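PDB 6HBE: copper-containing nitrite reductase from Thermus scotoductus, which probably reduces nitrite to nitric oxide at a copper centre, taking electrons from reduced cytochrome c, and works as a homotrimer. Local coordinates for residues D48-P53 with G129-I134; G76-A81 with M112-P117; T84-F89 with R99-T104. One frame throughout, in Å; residues are numbered along the deposited sequence. Where two conformers were deposited one is given.

Contact 1: residues D48-P53 with G129-I134; sequences DMSPGP and GQFGMI. With CU (copper (II) ion), chain N.
In the first cupredoxin domain, the loop 48-53 between two strands lies along the start of strand 131-137, just past a type 1 copper ligand. Phe-131 is the side chain to follow. Its CG sits in the crowded position between backbone N and carbonyl carbon (chi1 44°), which folds the ring back against its own backbone, with Gly-129 O over the centre of one face. CB leads to CD1, which meets Pro-51 CB at 4.1 Å; CE1 comes within 4.1 Å of Pro-51 CA, obliquely, and the tip, CZ, comes to 3.5 Å from Ser-50 OG. Ser-50 OG, anti to its backbone N, gives its proton to a lone pair of Gly-129 O at 2.7 Å. Gly-129 closes the preceding helix in a Schellman motif, with a positive phi (125°). Gln-130, the centre of an inverse gamma turn, does not touch the loop 48-53: its extended chain runs away from it and puts OE1 2.0 Å from the copper, whose other ligands are His-75, Cys-115 and His-125, while NE2 is held by Ser-45 O. A cis peptide precedes Pro-51. Farther along, one water accepts from Met-133 N and donates to Gly-52 O. Beside it, Gly-52 N donates to Phe-131 O at 2.8 Å, nearly straight at 173°, in the carbonyl plane.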
# COMPACT_ATOMS: atom_id res chain seq x y z
N ASP C 48 -0.19 0.38 30.09
CA ASP C 48 -1.24 -0.60 29.88
C ASP C 48 -2.42 -0.14 28.97
O ASP C 48 -3.54 -0.64 29.11
CB ASP C 48 -1.72 -1.08 31.25
CG ASP C 48 -2.18 -2.54 31.25
OD1 ASP C 48 -1.52 -3.43 30.63
OD2 ASP C 48 -3.19 -2.80 31.94
N MET C 49 -2.16 0.83 28.08
CA MET C 49 -3.14 1.33 27.09
C MET C 49 -2.44 1.51 25.73
O MET C 49 -1.27 1.86 25.71
CB MET C 49 -3.73 2.68 27.52
CG MET C 49 -2.80 3.60 28.28
SD MET C 49 -3.57 5.11 28.93
CE MET C 49 -5.15 4.46 29.47
N SER C 50 -3.16 1.27 24.62
CA SER C 50 -2.65 1.58 23.27
C SER C 50 -3.79 2.22 22.44
O SER C 50 -4.77 1.54 22.15
CB SER C 50 -2.15 0.32 22.57
OG SER C 50 -1.62 0.64 21.28
N PRO C 51 -3.71 3.50 22.09
CA PRO C 51 -2.56 4.38 22.36
C PRO C 51 -2.35 4.71 23.83
O PRO C 51 -3.29 4.61 24.65
CB PRO C 51 -2.90 5.66 21.60
CG PRO C 51 -4.36 5.60 21.33
CD PRO C 51 -4.71 4.14 21.22
N GLY C 52 -1.12 5.09 24.15
CA GLY C 52 -0.74 5.37 25.53
C GLY C 52 -1.27 6.71 26.08
O GLY C 52 -2.07 7.38 25.42
N PRO C 53 -0.84 7.09 27.29
CA PRO C 53 -1.22 8.35 27.91
C PRO C 53 -1.03 9.54 26.99
O PRO C 53 -0.01 9.64 26.36
CB PRO C 53 -0.25 8.45 29.11
CG PRO C 53 -0.06 7.03 29.49
CD PRO C 53 0.12 6.35 28.15
N GLY C 129 2.19 -1.73 19.47
CA GLY C 129 1.25 -0.95 20.29
C GLY C 129 1.83 0.23 21.05
O GLY C 129 1.05 1.01 21.64
N GLN C 130 3.16 0.37 21.07
CA GLN C 130 3.84 1.34 21.92
C GLN C 130 3.94 2.71 21.27
O GLN C 130 4.98 3.08 20.70
CB GLN C 130 5.24 0.85 22.37
CG GLN C 130 5.26 0.05 23.65
CD GLN C 130 6.66 -0.47 24.07
OE1 GLN C 130 7.54 -0.89 23.26
NE2 GLN C 130 6.85 -0.48 25.38
N PHE C 131 2.85 3.47 21.34
CA PHE C 131 2.80 4.83 20.78
C PHE C 131 1.75 5.68 21.48
O PHE C 131 0.87 5.13 22.14
CB PHE C 131 2.50 4.79 19.26
CG PHE C 131 1.41 3.84 18.88
CD1 PHE C 131 0.07 4.14 19.14
CD2 PHE C 131 1.71 2.63 18.31
CE1 PHE C 131 -0.94 3.24 18.82
CE2 PHE C 131 0.71 1.73 17.98
CZ PHE C 131 -0.63 2.04 18.24
N GLY C 132 1.87 7.01 21.33
CA GLY C 132 0.88 7.96 21.82
C GLY C 132 1.09 9.37 21.27
O GLY C 132 1.91 9.56 20.36
N MET C 133 0.34 10.33 21.81
CA MET C 133 0.35 11.74 21.38
C MET C 133 0.84 12.71 22.48
O MET C 133 0.44 12.58 23.65
CB MET C 133 -1.09 12.15 20.96
CG MET C 133 -1.33 13.62 20.57
SD MET C 133 -3.09 14.07 20.32
CE MET C 133 -3.59 12.99 18.96
N ILE C 134 1.63 13.71 22.07
CA ILE C 134 1.92 14.89 22.88
C ILE C 134 1.54 16.11 22.07
O ILE C 134 1.97 16.24 20.91
CB ILE C 134 3.37 14.99 23.46
CG1 ILE C 134 3.59 16.36 24.17
CG2 ILE C 134 4.43 14.82 22.39
CD1 ILE C 134 4.82 16.41 25.05
CU CU N . 9.53 -1.21 23.46
O HOH W 1 1.03 2.47 24.40
O HOH W 2 -1.79 9.34 23.50

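Contact 2: residues G76-A81 with M112-P117. With CU (copper (II) ion), chain M; CU (copper (II) ion), chain N.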
# COMPACT_ATOMS: atom_id res chain seq x y z
N GLY C 76 12.43 1.82 25.35
CA GLY C 76 13.01 3.15 25.24
C GLY C 76 11.95 4.13 24.83
O GLY C 76 10.77 3.81 24.90
N LEU C 77 12.35 5.32 24.40
CA LEU C 77 11.38 6.35 23.99
C LEU C 77 11.99 7.36 23.01
O LEU C 77 13.12 7.86 23.20
CB LEU C 77 10.85 7.11 25.22
CG LEU C 77 9.84 8.25 25.04
CD1 LEU C 77 8.49 7.66 24.63
CD2 LEU C 77 9.70 9.06 26.33
N SER C 78 11.21 7.65 21.97
CA SER C 78 11.38 8.83 21.13
C SER C 78 10.17 9.74 21.29
O SER C 78 9.05 9.27 21.37
CB SER C 78 11.53 8.43 19.64
OG SER C 78 11.58 9.61 18.85
N ILE C 79 10.40 11.05 21.31
CA ILE C 79 9.33 12.03 21.53
C ILE C 79 9.50 13.20 20.57
O ILE C 79 10.42 14.03 20.71
CB ILE C 79 9.26 12.46 23.04
CG1 ILE C 79 8.17 13.51 23.27
CG2 ILE C 79 10.61 12.93 23.58
CD1 ILE C 79 7.55 13.42 24.65
N HIS C 80 8.60 13.28 19.57
CA HIS C 80 8.84 14.14 18.41
C HIS C 80 8.74 15.63 18.73
O HIS C 80 9.17 16.43 17.93
CB HIS C 80 7.92 13.80 17.21
CG HIS C 80 8.12 12.44 16.60
ND1 HIS C 80 7.41 12.03 15.48
CD2 HIS C 80 8.96 11.43 16.90
CE1 HIS C 80 7.78 10.79 15.17
NE2 HIS C 80 8.73 10.41 16.01
N ALA C 81 8.13 16.02 19.87
CA ALA C 81 8.13 17.42 20.35
C ALA C 81 9.49 17.97 20.78
O ALA C 81 9.65 19.21 20.92
CB ALA C 81 7.15 17.59 21.51
N MET C 112 3.88 12.74 17.62
CA MET C 112 3.94 11.33 18.04
C MET C 112 5.03 11.11 19.10
O MET C 112 6.08 11.77 19.07
CB MET C 112 4.25 10.44 16.83
CG MET C 112 4.08 8.91 17.00
SD MET C 112 4.30 8.09 15.39
CE MET C 112 4.31 6.36 15.81
N TYR C 113 4.80 10.16 20.00
CA TYR C 113 5.88 9.53 20.78
C TYR C 113 5.72 8.03 20.64
O TYR C 113 4.62 7.56 20.34
CB TYR C 113 5.91 10.01 22.28
CG TYR C 113 4.80 9.48 23.17
CD1 TYR C 113 4.85 8.17 23.68
CD2 TYR C 113 3.71 10.28 23.53
CE1 TYR C 113 3.86 7.68 24.50
CE2 TYR C 113 2.70 9.78 24.36
CZ TYR C 113 2.78 8.48 24.83
OH TYR C 113 1.81 7.90 25.62
N HIS C 114 6.80 7.28 20.82
CA HIS C 114 6.78 5.83 20.62
C HIS C 114 8.03 5.18 21.23
O HIS C 114 8.98 5.87 21.58
CB HIS C 114 6.69 5.47 19.09
CG HIS C 114 7.81 6.03 18.25
ND1 HIS C 114 9.01 5.37 18.08
CD2 HIS C 114 7.90 7.17 17.53
CE1 HIS C 114 9.81 6.09 17.32
NE2 HIS C 114 9.16 7.17 16.93
N CYS C 115 8.02 3.87 21.35
CA CYS C 115 9.16 3.17 21.92
C CYS C 115 10.36 3.27 20.97
O CYS C 115 10.18 3.24 19.75
CB CYS C 115 8.85 1.68 22.17
SG CYS C 115 10.12 0.83 23.20
N ALA C 116 11.56 3.37 21.54
CA ALA C 116 12.80 3.38 20.77
C ALA C 116 13.93 2.67 21.56
O ALA C 116 14.82 3.33 22.10
CB ALA C 116 13.17 4.81 20.42
N PRO C 117 13.90 1.33 21.62
CA PRO C 117 15.07 0.59 22.15
C PRO C 117 16.33 0.99 21.40
O PRO C 117 17.39 1.14 22.02
CB PRO C 117 14.71 -0.88 21.91
CG PRO C 117 13.25 -0.89 21.49
CD PRO C 117 12.97 0.43 20.90
CU CU M . 9.62 8.59 15.59
CU CU N . 9.53 -1.21 23.46
O HOH W 3 11.48 8.90 16.10
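Gly-76 opens the segment with its N 3.3 Å from Cys-115 SG, the thiolate that binds the type 1 copper; this N is buried and has no hydrogen-bonding partner in the model. Gly-76 C lies 3.4 Å from Ala-116 N, the backbones close together. Leu-77, CG anti to its backbone N, swings CD1 back to meet Tyr-113 CD1 obliquely at 3.8 Å. At Ser-78 the antiparallel pairing with His-114 begins: Ser-78 N donates almost along the C=O axis of His-114, and His-114 N returns a bond to Ser-78 O. Ser-78 CB lies over one face of the His-114 imidazole, 4.0 Å from its centroid, while OG is hydrogen-bonded to the copper-bound water. Ile-79 and Tyr-113, a non-hydrogen-bonded pair, touch CB to CB on the other face of the sheet. His-80 N then bonds Met-112 O, and that oxygen also covers one face of the His-80 ring. The two imidazoles meet rim to rim, planes at 87°, each pointing NE2 at the second copper: 2.1 Å from His-80 NE2, 2.0 Å from His-114 NE2. Their other nitrogens are fixed too, His-114 ND1 by Cys-115 O and His-80 ND1 by Gln-239 of the second subunit. His-267 of that subunit completes the protein ligands, giving the type 2 copper site of nitrite reductases, joined to type 1 copper through adjacent His-114 and Cys-115.

Contact 3: residues T84-F89 with R99-T104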
# COMPACT_ATOMS: atom_id res chain seq x y z
N THR C 84 16.02 18.27 20.13
CA THR C 84 17.31 18.06 20.76
C THR C 84 17.57 16.56 20.85
O THR C 84 16.63 15.77 20.73
CB THR C 84 17.42 18.78 22.16
OG1 THR C 84 18.78 18.73 22.64
CG2 THR C 84 16.51 18.14 23.19
N GLN C 85 18.83 16.18 21.02
CA GLN C 85 19.25 14.79 21.15
C GLN C 85 18.43 14.00 22.18
O GLN C 85 18.30 14.46 23.32
CB GLN C 85 20.73 14.75 21.56
CG GLN C 85 21.19 13.41 22.07
CD GLN C 85 21.36 12.41 20.95
OE1 GLN C 85 21.22 11.20 21.14
NE2 GLN C 85 21.65 12.91 19.75
N THR C 86 17.88 12.84 21.78
CA THR C 86 17.08 12.00 22.68
C THR C 86 17.60 10.58 22.89
O THR C 86 17.51 10.09 24.01
CB THR C 86 15.57 11.90 22.27
OG1 THR C 86 15.44 11.36 20.93
CG2 THR C 86 14.89 13.23 22.38
N SER C 87 18.15 9.94 21.85
CA SER C 87 18.55 8.53 21.92
C SER C 87 19.58 8.24 23.03
O SER C 87 19.53 7.18 23.66
CB SER C 87 19.08 8.03 20.57
OG SER C 87 20.21 8.77 20.12
N ARG C 88 20.49 9.18 23.29
CA ARG C 88 21.52 8.98 24.35
C ARG C 88 20.89 8.88 25.74
O ARG C 88 21.39 8.16 26.61
CB ARG C 88 22.54 10.13 24.40
CG ARG C 88 23.60 10.13 23.30
CD ARG C 88 24.42 11.42 23.33
NE ARG C 88 25.07 11.63 24.61
CZ ARG C 88 25.53 12.80 25.07
NH1 ARG C 88 25.43 13.92 24.38
NH2 ARG C 88 26.09 12.85 26.27
N PHE C 89 19.79 9.62 25.93
CA PHE C 89 19.15 9.80 27.22
C PHE C 89 17.96 8.87 27.43
O PHE C 89 17.72 8.47 28.55
CB PHE C 89 18.75 11.27 27.39
CG PHE C 89 19.89 12.22 27.15
CD1 PHE C 89 20.98 12.27 28.03
CD2 PHE C 89 19.91 13.04 26.04
CE1 PHE C 89 22.05 13.12 27.79
CE2 PHE C 89 20.97 13.92 25.80
CZ PHE C 89 22.05 13.94 26.67
N ARG C 99 14.90 6.38 33.46
CA ARG C 99 15.58 7.58 32.95
C ARG C 99 14.78 8.82 33.25
O ARG C 99 13.56 8.78 33.30
CB ARG C 99 15.83 7.51 31.44
CG ARG C 99 16.54 6.25 30.94
CD ARG C 99 18.05 6.23 31.23
NE ARG C 99 18.63 4.94 30.82
CZ ARG C 99 18.93 4.62 29.55
NH1 ARG C 99 18.77 5.50 28.56
NH2 ARG C 99 19.40 3.41 29.28
N GLU C 100 15.48 9.94 33.39
CA GLU C 100 14.88 11.25 33.60
C GLU C 100 15.41 12.11 32.47
O GLU C 100 16.62 12.06 32.22
CB GLU C 100 15.35 11.85 34.95
CG GLU C 100 15.07 10.99 36.17
CD GLU C 100 13.59 10.90 36.52
OE1 GLU C 100 12.82 11.74 36.02
OE2 GLU C 100 13.19 9.97 37.26
N PHE C 101 14.54 12.87 31.81
CA PHE C 101 14.92 13.75 30.69
C PHE C 101 14.03 15.00 30.63
O PHE C 101 12.81 14.93 30.80
CB PHE C 101 14.86 12.93 29.39
CG PHE C 101 15.18 13.71 28.13
CD1 PHE C 101 16.50 14.00 27.80
CD2 PHE C 101 14.17 14.11 27.27
CE1 PHE C 101 16.81 14.70 26.65
CE2 PHE C 101 14.47 14.81 26.10
CZ PHE C 101 15.79 15.11 25.78
N SER C 102 14.63 16.15 30.38
CA SER C 102 13.88 17.39 30.17
C SER C 102 14.22 18.04 28.84
O SER C 102 15.36 17.95 28.40
CB SER C 102 14.18 18.38 31.30
OG SER C 102 14.13 17.71 32.54
N PHE C 103 13.23 18.71 28.25
CA PHE C 103 13.39 19.52 27.03
C PHE C 103 12.40 20.67 27.06
O PHE C 103 11.44 20.60 27.79
CB PHE C 103 13.21 18.68 25.74
CG PHE C 103 11.83 18.09 25.56
CD1 PHE C 103 11.48 16.91 26.19
CD2 PHE C 103 10.89 18.73 24.76
CE1 PHE C 103 10.20 16.37 26.04
CE2 PHE C 103 9.61 18.19 24.58
CZ PHE C 103 9.27 17.01 25.23
N THR C 104 12.66 21.72 26.29
CA THR C 104 11.70 22.79 26.10
C THR C 104 10.86 22.54 24.84
O THR C 104 11.40 22.18 23.80
CB THR C 104 12.43 24.15 25.99
OG1 THR C 104 13.23 24.32 27.17
CG2 THR C 104 11.46 25.29 25.94
O HOH W 4 18.86 9.93 30.68
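Phe-101 carries this contact, rising from strand 98-104 with CG anti to its backbone N (chi1 178°). Its CD1 touches Phe-89 CB at 3.6 Å, and CE1 comes equally near Phe-89 CD2. The two rings are close to parallel, 24° between planes, but offset, with centroids 5.6 Å apart, so little of one lies over the other. The tip of Phe-101 reaches the loop 84-86: CZ lies 3.6 Å from Gln-85 O and meets the methyls of Thr-84 and Thr-86, Thr-84 CG2 arriving at the ring edge, tip to tip. At the other end, Arg-99 bends at chi2 (-75°), so its CG and CD pass close by Phe-89 O before NH1 donates to that oxygen at 3.2 Å. The acceptor lies in the guanidinium plane, yet NH1 stands well above the carbonyl plane. A water also donates to Phe-89 O. Outside this shell, Glu-97 holds Arg-99 NE in a salt bridge and Gly-91 O takes a second bond from NH1. At the start of helix 87-90, Gln-85 OE1 accepts from Ser-87 OG and, on a lone pair, from Arg-88 N at 3.0 Å. Gln-85 NE2 and Arg-88 NH1 reach Asp-261 O and Glu-259 O of the second subunit. The arrangement is a short helix in a connecting loop, laid against an outermost strand of the cupredoxin sheet at the trimer interface.

Overall arrangement
All three lie in the first cupredoxin domain. Along the chain contact 2 falls between the segments of contact 1, and contact 3 between those of contact 2. Contacts 1 and 2 share a sheet, strands 109-114 and 131-137 being neighbours. Their centres are about 10 Å apart, tied by Tyr-113 OH to Pro-53 O and a Gly-132 to Tyr-113 backbone bond. Both reach the type 1 copper. Contact 3, centred about 10 Å from contact 2 and about 19 Å from contact 1, has strand 98-104 in the other sheet, Phe-103 packing on Ile-79 and Ala-81. Contacts 2 and 3 both meet the second subunit; the Thr-86 side chain lies about 8 Å from the copper shared with it.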